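Endolysin B (Mycobacterium phage D29, PDB 3HC7) hydrolyses the ester linkage joining mycolic acids to the arabinogalactan-peptidoglycan layer of the mycobacterial cell wall, helping to release phage progeny at host lysis. Local coordinates at residues A[29-33]-A[34-38]; A[165-168]-A[169-173]; A[176-179]-A[180-183]. All coordinates share one frame; numbering follows the deposited sequence.

Contact 1: residues A[29-33]-A[34-38]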
loop_
_atom_site.group_PDB
_atom_site.type_symbol
_atom_site.label_atom_id
_atom_site.label_comp_id
_atom_site.label_asym_id
_atom_site.label_seq_id
_atom_site.Cartn_x
_atom_site.Cartn_y
_atom_site.Cartn_z
ATOM N N ASP A 29 -1.273 -10.683 16.401
ATOM C CA ASP A 29 -0.956 -12.110 16.441
ATOM C C ASP A 29 0.528 -12.383 16.697
ATOM O O ASP A 29 0.953 -13.535 16.743
ATOM C CB ASP A 29 -1.398 -12.797 15.147
ATOM C CG ASP A 29 -2.892 -13.051 15.101
ATOM O OD1 ASP A 29 -3.589 -12.712 16.081
ATOM O OD2 ASP A 29 -3.368 -13.594 14.081
ATOM N N VAL A 30 1.314 -11.326 16.864
ATOM C CA VAL A 30 2.747 -11.497 17.088
ATOM C C VAL A 30 3.289 -10.543 18.148
ATOM O O VAL A 30 4.489 -10.267 18.183
ATOM C CB VAL A 30 3.561 -11.305 15.780
ATOM C CG1 VAL A 30 3.010 -12.181 14.666
ATOM C CG2 VAL A 30 3.565 -9.841 15.354
ATOM N N LEU A 31 2.413 -10.043 19.014
ATOM C CA LEU A 31 2.840 -9.085 20.028
ATOM C C LEU A 31 3.757 -9.721 21.068
ATOM O O LEU A 31 4.311 -9.027 21.920
ATOM C CB LEU A 31 1.647 -8.413 20.711
ATOM C CG LEU A 31 0.986 -7.288 19.910
ATOM C CD1 LEU A 31 0.296 -6.295 20.832
ATOM C CD2 LEU A 31 2.017 -6.582 19.057
ATOM N N ASP A 32 3.913 -11.038 20.999
ATOM C CA ASP A 32 4.796 -11.743 21.922
ATOM C C ASP A 32 6.234 -11.729 21.419
ATOM O O ASP A 32 7.156 -12.088 22.143
ATOM C CB ASP A 32 4.319 -13.181 22.155
ATOM C CG ASP A 32 4.226 -13.985 20.869
ATOM O OD1 ASP A 32 3.638 -13.487 19.877
ATOM O OD2 ASP A 32 4.735 -15.127 20.859
ATOM N N ILE A 33 6.426 -11.300 20.176
ATOM C CA ILE A 33 7.763 -11.276 19.608
ATOM C C ILE A 33 8.120 -9.907 19.020
ATOM O O ILE A 33 9.294 -9.595 18.837
ATOM C CB ILE A 33 7.953 -12.393 18.554
ATOM C CG1 ILE A 33 8.305 -11.811 17.184
ATOM C CG2 ILE A 33 6.729 -13.300 18.502
ATOM C CD1 ILE A 33 8.977 -12.805 16.258
ATOM N N TYR A 34 7.106 -9.097 18.735
ATOM C CA TYR A 34 7.313 -7.743 18.229
ATOM C C TYR A 34 6.647 -6.719 19.141
ATOM O O TYR A 34 5.608 -6.996 19.736
ATOM C CB TYR A 34 6.691 -7.584 16.841
ATOM C CG TYR A 34 7.388 -8.295 15.705
ATOM C CD1 TYR A 34 7.051 -9.597 15.368
ATOM C CD2 TYR A 34 8.355 -7.646 14.941
ATOM C CE1 TYR A 34 7.672 -10.244 14.320
ATOM C CE2 TYR A 34 8.977 -8.286 13.890
ATOM C CZ TYR A 34 8.631 -9.585 13.584
ATOM O OH TYR A 34 9.244 -10.232 12.538
ATOM N N ARG A 35 7.245 -5.535 19.237
ATOM C CA ARG A 35 6.565 -4.366 19.786
ATOM C C ARG A 35 5.790 -3.700 18.649
ATOM O O ARG A 35 6.266 -3.660 17.515
ATOM C CB ARG A 35 7.577 -3.387 20.372
ATOM C CG ARG A 35 8.308 -3.926 21.585
ATOM C CD ARG A 35 9.776 -3.562 21.538
ATOM N NE ARG A 35 10.060 -2.275 22.160
ATOM C CZ ARG A 35 11.275 -1.739 22.227
ATOM N NH1 ARG A 35 12.312 -2.374 21.696
ATOM N NH2 ARG A 35 11.453 -0.567 22.816
ATOM N N TRP A 36 4.610 -3.166 18.952
ATOM C CA TRP A 36 3.701 -2.704 17.910
ATOM C C TRP A 36 3.415 -1.202 17.938
ATOM O O TRP A 36 2.961 -0.665 18.951
ATOM C CB TRP A 36 2.392 -3.492 17.987
ATOM C CG TRP A 36 1.372 -3.084 16.974
ATOM C CD1 TRP A 36 1.603 -2.606 15.717
ATOM C CD2 TRP A 36 -0.048 -3.153 17.124
ATOM N NE1 TRP A 36 0.412 -2.354 15.081
ATOM C CE2 TRP A 36 -0.618 -2.686 15.923
ATOM C CE3 TRP A 36 -0.894 -3.557 18.161
ATOM C CZ2 TRP A 36 -1.998 -2.613 15.731
ATOM C CZ3 TRP A 36 -2.261 -3.485 17.970
ATOM C CH2 TRP A 36 -2.800 -3.016 16.766
ATOM N N GLN A 37 3.676 -0.543 16.809
ATOM C CA GLN A 37 3.367 0.873 16.636
ATOM C C GLN A 37 2.457 1.112 15.433
ATOM O O GLN A 37 2.933 1.298 14.312
ATOM C CB GLN A 37 4.645 1.688 16.461
ATOM C CG GLN A 37 4.387 3.174 16.271
ATOM C CD GLN A 37 3.602 3.756 17.431
ATOM O OE1 GLN A 37 4.080 3.773 18.566
ATOM N NE2 GLN A 37 2.390 4.227 17.155
ATOM N N PRO A 38 1.138 1.114 15.662
ATOM C CA PRO A 38 0.179 1.405 14.595
ATOM C C PRO A 38 0.368 2.834 14.116
ATOM O O PRO A 38 0.645 3.711 14.935
ATOM C CB PRO A 38 -1.179 1.270 15.293
ATOM C CG PRO A 38 -0.918 0.508 16.526
ATOM C CD PRO A 38 0.473 0.848 16.945
#

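Contact 2: residues A[165-168]-A[169-173]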
loop_
_atom_site.group_PDB
_atom_site.type_symbol
_atom_site.label_atom_id
_atom_site.label_comp_id
_atom_site.label_asym_id
_atom_site.label_seq_id
_atom_site.Cartn_x
_atom_site.Cartn_y
_atom_site.Cartn_z
ATOM N N GLY A 165 -7.729 -10.452 -9.675
ATOM C CA GLY A 165 -9.050 -9.977 -9.307
ATOM C C GLY A 165 -8.885 -8.683 -8.538
ATOM O O GLY A 165 -9.748 -7.805 -8.579
ATOM N N ASP A 166 -7.761 -8.572 -7.832
ATOM C CA ASP A 166 -7.364 -7.322 -7.206
ATOM C C ASP A 166 -6.574 -6.536 -8.249
ATOM O O ASP A 166 -5.346 -6.602 -8.299
ATOM C CB ASP A 166 -6.516 -7.592 -5.960
ATOM C CG ASP A 166 -6.340 -6.357 -5.092
ATOM O OD1 ASP A 166 -6.800 -5.269 -5.505
ATOM O OD2 ASP A 166 -5.745 -6.477 -4.000
ATOM N N MET A 167 -7.297 -5.803 -9.090
ATOM C CA MET A 167 -6.730 -5.224 -10.306
ATOM C C MET A 167 -5.590 -4.243 -10.076
ATOM O O MET A 167 -4.545 -4.350 -10.710
ATOM C CB MET A 167 -7.823 -4.562 -11.142
ATOM C CG MET A 167 -8.722 -5.546 -11.871
ATOM S SD MET A 167 -7.852 -6.406 -13.200
ATOM C CE MET A 167 -6.962 -5.051 -13.953
ATOM N N TYR A 168 -5.795 -3.281 -9.182
ATOM C CA TYR A 168 -4.767 -2.281 -8.914
ATOM C C TYR A 168 -3.484 -2.894 -8.360
ATOM O O TYR A 168 -2.403 -2.323 -8.487
ATOM C CB TYR A 168 -5.309 -1.172 -8.011
ATOM C CG TYR A 168 -6.366 -0.351 -8.710
ATOM C CD1 TYR A 168 -6.512 -0.423 -10.092
ATOM C CD2 TYR A 168 -7.204 0.504 -8.007
ATOM C CE1 TYR A 168 -7.469 0.321 -10.754
ATOM C CE2 TYR A 168 -8.166 1.259 -8.665
ATOM C CZ TYR A 168 -8.291 1.163 -10.039
ATOM O OH TYR A 168 -9.238 1.903 -10.709
ATOM N N ALA A 169 -3.601 -4.073 -7.765
ATOM C CA ALA A 169 -2.430 -4.796 -7.290
ATOM C C ALA A 169 -1.884 -5.711 -8.383
ATOM O O ALA A 169 -0.760 -6.199 -8.293
ATOM C CB ALA A 169 -2.769 -5.600 -6.039
ATOM N N SER A 170 -2.691 -5.949 -9.412
ATOM C CA SER A 170 -2.312 -6.882 -10.467
ATOM C C SER A 170 -2.850 -6.471 -11.839
ATOM O O SER A 170 -3.808 -7.051 -12.341
ATOM C CB SER A 170 -2.776 -8.299 -10.120
ATOM O OG SER A 170 -4.185 -8.345 -9.955
ATOM N N ILE A 171 -2.224 -5.462 -12.432
ATOM C CA ILE A 171 -2.529 -5.044 -13.790
ATOM C C ILE A 171 -1.577 -5.786 -14.706
ATOM O O ILE A 171 -0.415 -5.974 -14.359
ATOM C CB ILE A 171 -2.286 -3.528 -13.983
ATOM C CG1 ILE A 171 -3.117 -2.712 -12.994
ATOM C CG2 ILE A 171 -2.594 -3.104 -15.419
ATOM C CD1 ILE A 171 -4.611 -2.772 -13.274
ATOM N N LYS A 172 -2.059 -6.218 -15.866
ATOM C CA LYS A 172 -1.186 -6.856 -16.842
ATOM C C LYS A 172 -0.323 -5.787 -17.488
ATOM O O LYS A 172 -0.825 -4.737 -17.886
ATOM C CB LYS A 172 -1.996 -7.610 -17.904
ATOM N N GLU A 173 0.977 -6.053 -17.581
ATOM C CA GLU A 173 1.926 -5.075 -18.108
ATOM C C GLU A 173 1.445 -4.420 -19.407
ATOM O O GLU A 173 1.577 -3.211 -19.586
ATOM C CB GLU A 173 3.303 -5.720 -18.316
#

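Contact 3: residues A[176-179]-A[180-183]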
loop_
_atom_site.group_PDB
_atom_site.type_symbol
_atom_site.label_atom_id
_atom_site.label_comp_id
_atom_site.label_asym_id
_atom_site.label_seq_id
_atom_site.Cartn_x
_atom_site.Cartn_y
_atom_site.Cartn_z
ATOM N N LEU A 176 -1.125 -1.367 -19.172
ATOM C CA LEU A 176 -0.720 -0.323 -18.240
ATOM C C LEU A 176 -1.174 1.082 -18.642
ATOM O O LEU A 176 -1.340 1.961 -17.790
ATOM C CB LEU A 176 0.795 -0.360 -18.080
ATOM C CG LEU A 176 1.354 -0.290 -16.663
ATOM C CD1 LEU A 176 0.383 -0.880 -15.651
ATOM C CD2 LEU A 176 2.681 -1.021 -16.625
ATOM N N HIS A 177 -1.368 1.298 -19.935
ATOM C CA HIS A 177 -1.743 2.626 -20.404
ATOM C C HIS A 177 -3.067 2.620 -21.136
ATOM O O HIS A 177 -3.388 3.537 -21.883
ATOM C CB HIS A 177 -0.631 3.238 -21.249
ATOM C CG HIS A 177 0.638 3.444 -20.485
ATOM N ND1 HIS A 177 0.764 4.401 -19.500
ATOM C CD2 HIS A 177 1.827 2.798 -20.537
ATOM C CE1 HIS A 177 1.980 4.346 -18.990
ATOM N NE2 HIS A 177 2.646 3.382 -19.601
ATOM N N GLU A 178 -3.837 1.567 -20.905
ATOM C CA GLU A 178 -5.231 1.548 -21.315
ATOM C C GLU A 178 -5.973 2.671 -20.577
ATOM O O GLU A 178 -5.667 2.987 -19.424
ATOM C CB GLU A 178 -5.820 0.168 -21.012
ATOM C CG GLU A 178 -7.329 0.097 -20.876
ATOM C CD GLU A 178 -7.793 -1.295 -20.468
ATOM O OE1 GLU A 178 -6.982 -2.243 -20.552
ATOM O OE2 GLU A 178 -8.960 -1.447 -20.061
ATOM N N TYR A 179 -6.949 3.261 -21.256
ATOM C CA TYR A 179 -7.707 4.406 -20.760
ATOM C C TYR A 179 -8.264 4.239 -19.338
ATOM O O TYR A 179 -8.029 5.081 -18.467
ATOM C CB TYR A 179 -8.859 4.683 -21.727
ATOM C CG TYR A 179 -9.724 5.867 -21.363
ATOM C CD1 TYR A 179 -9.257 7.168 -21.507
ATOM C CD2 TYR A 179 -11.019 5.684 -20.898
ATOM C CE1 TYR A 179 -10.054 8.251 -21.181
ATOM C CE2 TYR A 179 -11.818 6.750 -20.575
ATOM C CZ TYR A 179 -11.340 8.028 -20.722
ATOM O OH TYR A 179 -12.162 9.075 -20.414
ATOM N N GLU A 180 -9.026 3.169 -19.122
ATOM C CA GLU A 180 -9.612 2.881 -17.819
ATOM C C GLU A 180 -8.533 2.782 -16.748
ATOM O O GLU A 180 -8.694 3.280 -15.631
ATOM C CB GLU A 180 -10.420 1.574 -17.872
ATOM C CG GLU A 180 -11.727 1.686 -18.619
ATOM C CD GLU A 180 -11.558 1.538 -20.122
ATOM O OE1 GLU A 180 -10.403 1.373 -20.577
ATOM O OE2 GLU A 180 -12.581 1.588 -20.840
ATOM N N VAL A 181 -7.424 2.144 -17.099
ATOM C CA VAL A 181 -6.311 2.019 -16.173
ATOM C C VAL A 181 -5.705 3.392 -15.866
ATOM O O VAL A 181 -5.408 3.706 -14.715
ATOM C CB VAL A 181 -5.234 1.044 -16.711
ATOM C CG1 VAL A 181 -3.958 1.154 -15.911
ATOM C CG2 VAL A 181 -5.757 -0.388 -16.681
ATOM N N ALA A 182 -5.536 4.219 -16.895
ATOM C CA ALA A 182 -4.961 5.548 -16.699
ATOM C C ALA A 182 -5.837 6.396 -15.775
ATOM O O ALA A 182 -5.338 7.155 -14.936
ATOM C CB ALA A 182 -4.770 6.249 -18.048
ATOM N N ILE A 183 -7.150 6.278 -15.934
ATOM C CA ILE A 183 -8.052 7.106 -15.144
ATOM C C ILE A 183 -8.062 6.627 -13.696
ATOM O O ILE A 183 -8.100 7.424 -12.756
ATOM C CB ILE A 183 -9.452 7.162 -15.773
ATOM C CG1 ILE A 183 -9.382 7.999 -17.056
ATOM C CG2 ILE A 183 -10.441 7.755 -14.793
ATOM C CD1 ILE A 183 -10.708 8.401 -17.592
#

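Contact 1: residues A[29-33]-A[34-38]
The loop leading into the edge strand of the parallel sheet folds back on itself at Val30 and Tyr34, just before strand 35-38 starts. Val30 O, the hub of this turn, accepts Ile33 N at 3.0 Å, which closes a beta turn over Leu31 and Asp32, and Tyr34 N at 2.9 Å, which makes the bend one residue wider.

Beside these backbone bonds, Val30 CG2 presses on Tyr34 CD1 at 3.5 Å. The methyl sits in the crowded position between its own backbone N and carbonyl carbon (chi1 -52°), and this is what directs it at the tyrosine, while Val30 O lies in the plane of the ring at its edge. Beyond the ring, the phenol OH is hydrogen-bonded to Leu251 O, at the end of helix 245-251, a helix that Val30 also touches.

On another side of the turn Leu31 reaches forward with both methyls. Leu31 CD2 lies against Trp36 CB at 3.3 Å, and Leu31 CD1 approaches Trp36 CE3 obliquely at 4.0 Å. Leu31 CA also points a C-H at Tyr34 O, 3.5 Å away. The indole, carried with CG anti to the backbone N (chi1 179°), has Pro38 CG over one face, 3.2 Å above the plane and offset toward the rim. Its NE1 is bonded to Thr8 OG1 on strand 5-9, the neighbouring strand.

Two donors on one carbonyl fix the bend, while Val30 packs on the Tyr34 ring before the strand and Leu31 packs on Trp36 within it. The two aromatic rings each send their polar atom to a partner in another element, so that this turn is tied both to the sheet and to the C-terminal helix.

Contact 2: residues A[165-168]-A[169-173]
Between Asp166 and Ser170 the backbone makes a tight, helix-like turn, with Met167 O accepting Ser170 N at 2.8 Å and Asp166 O accepting Ala169 N weakly at 3.1 Å, before the chain straightens into strand 171-172.

Ser170 also grips the Asp166 carbonyl through its side chain: Ser170 OG donates to Asp166 O at 2.7 Å, from above the carbonyl plane rather than in it. A chi1 of 59° places the hydroxyl there, between the serine's own N and carbonyl carbon. Its weak contact with His163 O could at best share that proton.

The Asp166 carboxylate heads off with CG anti to the backbone N (chi1 -167°), and its OD2 passes Ala169 CB at 3.7 Å. That methyl flanks the acid. OD2 is also hydrogen-bonded to Tyr242 OH, and the side chain lies about 4 Å from that of His240, the active-site histidine.

Elsewhere on the turn Met167, bent at chi2 and chi3, curls its tip back and crosses Ile171 at about a right angle. Met167 CE meets Ile171 CD1 at 3.3 Å, a tight fit for two methyl groups. The same Ile171 CD1 comes up at the edge of the Tyr168 ring, near its plane, 4.4 Å from Tyr168 CD1.

Asp166 is the inferred acid of the Ser-His-Asp triad with Ser82 and His240. Its carbonyl is bonded to Ser170 OG and weakly to Ala169 N, and its carboxylate to Tyr242, which would help to hold the acid in place, with Ser170 probably a second-shell residue.

Contact 3: residues A[176-179]-A[180-183]
Ile183 climbs along Tyr179, one helical turn earlier, from backbone to phenol. Its CB starts 3.7 Å from Tyr179 O, the carbonyl that also accepts Ile183 N at 2.9 Å. Ile183 CG1, set anti to its own carbonyl carbon (chi1 -71°), then lies over one face of the Tyr179 ring, 4.3 Å from the ring centroid and 16° off the normal, which is a CH-pi contact. The terminal Ile183 CD1 runs on beyond the centre toward the hydroxyl end, and it comes within 3.2 Å of both Tyr179 CZ and Tyr179 OH, close for the carbon pair. Tyr179 meets it by swinging CG anti to the backbone N, and its ring is also engaged by Arg210 in a cation-pi contact.

One residue back, Glu178 O accepts Ala182 N at 2.8 Å and starts the helical bonding. Leu176 O faces Val181 CG1 at 3.3 Å and takes a hydrogen bond from Arg185 NH2, farther along the helix.

The polar side of this turn holds two acids. Glu178 is extended and Glu180 bent, and Glu178 OE2 and Glu180 OE1 lie 3.2 Å apart, with carboxylate planes nearly perpendicular. Both oxygens are acceptors, so the pair should be repulsive if both are ionised; the positive end of the helix dipole would probably lessen the cost.

Ala182 and Ile183 turn to helix 200-207, with Leu204 and Leu207 against Ile183, while Leu218 and Ile222 of helix 212-230 also touch that isoleucine. Glu178 is at the N-cap position and Tyr179 pairs with Ile183 at i to i+4: this is the first turn of helix 179-189, packed against helices 200-207 and 212-230.

Contacts 2 and 3 are neighbours, with centres 12 Å apart, and they touch where Ile171 CG2 packs on Leu176 CD1; strand 171-172, after the inferred triad acid, is followed in the chain by helix 179-189. Contact 1 stands on the opposite side of the chain's centre, 31 Å from contact 2 and 39 Å from contact 3, centre to centre, at the edge of the parallel sheet. All three are partly buried. Contact 2 lies nearest the chain's centre and holds an inferred active-site residue. Its serine hydroxyl bond distinguishes it from contact 1, a backbone turn with aliphatic side chains packed on aromatic residues, and from contact 3, where helix-start bonding sits beside two acids.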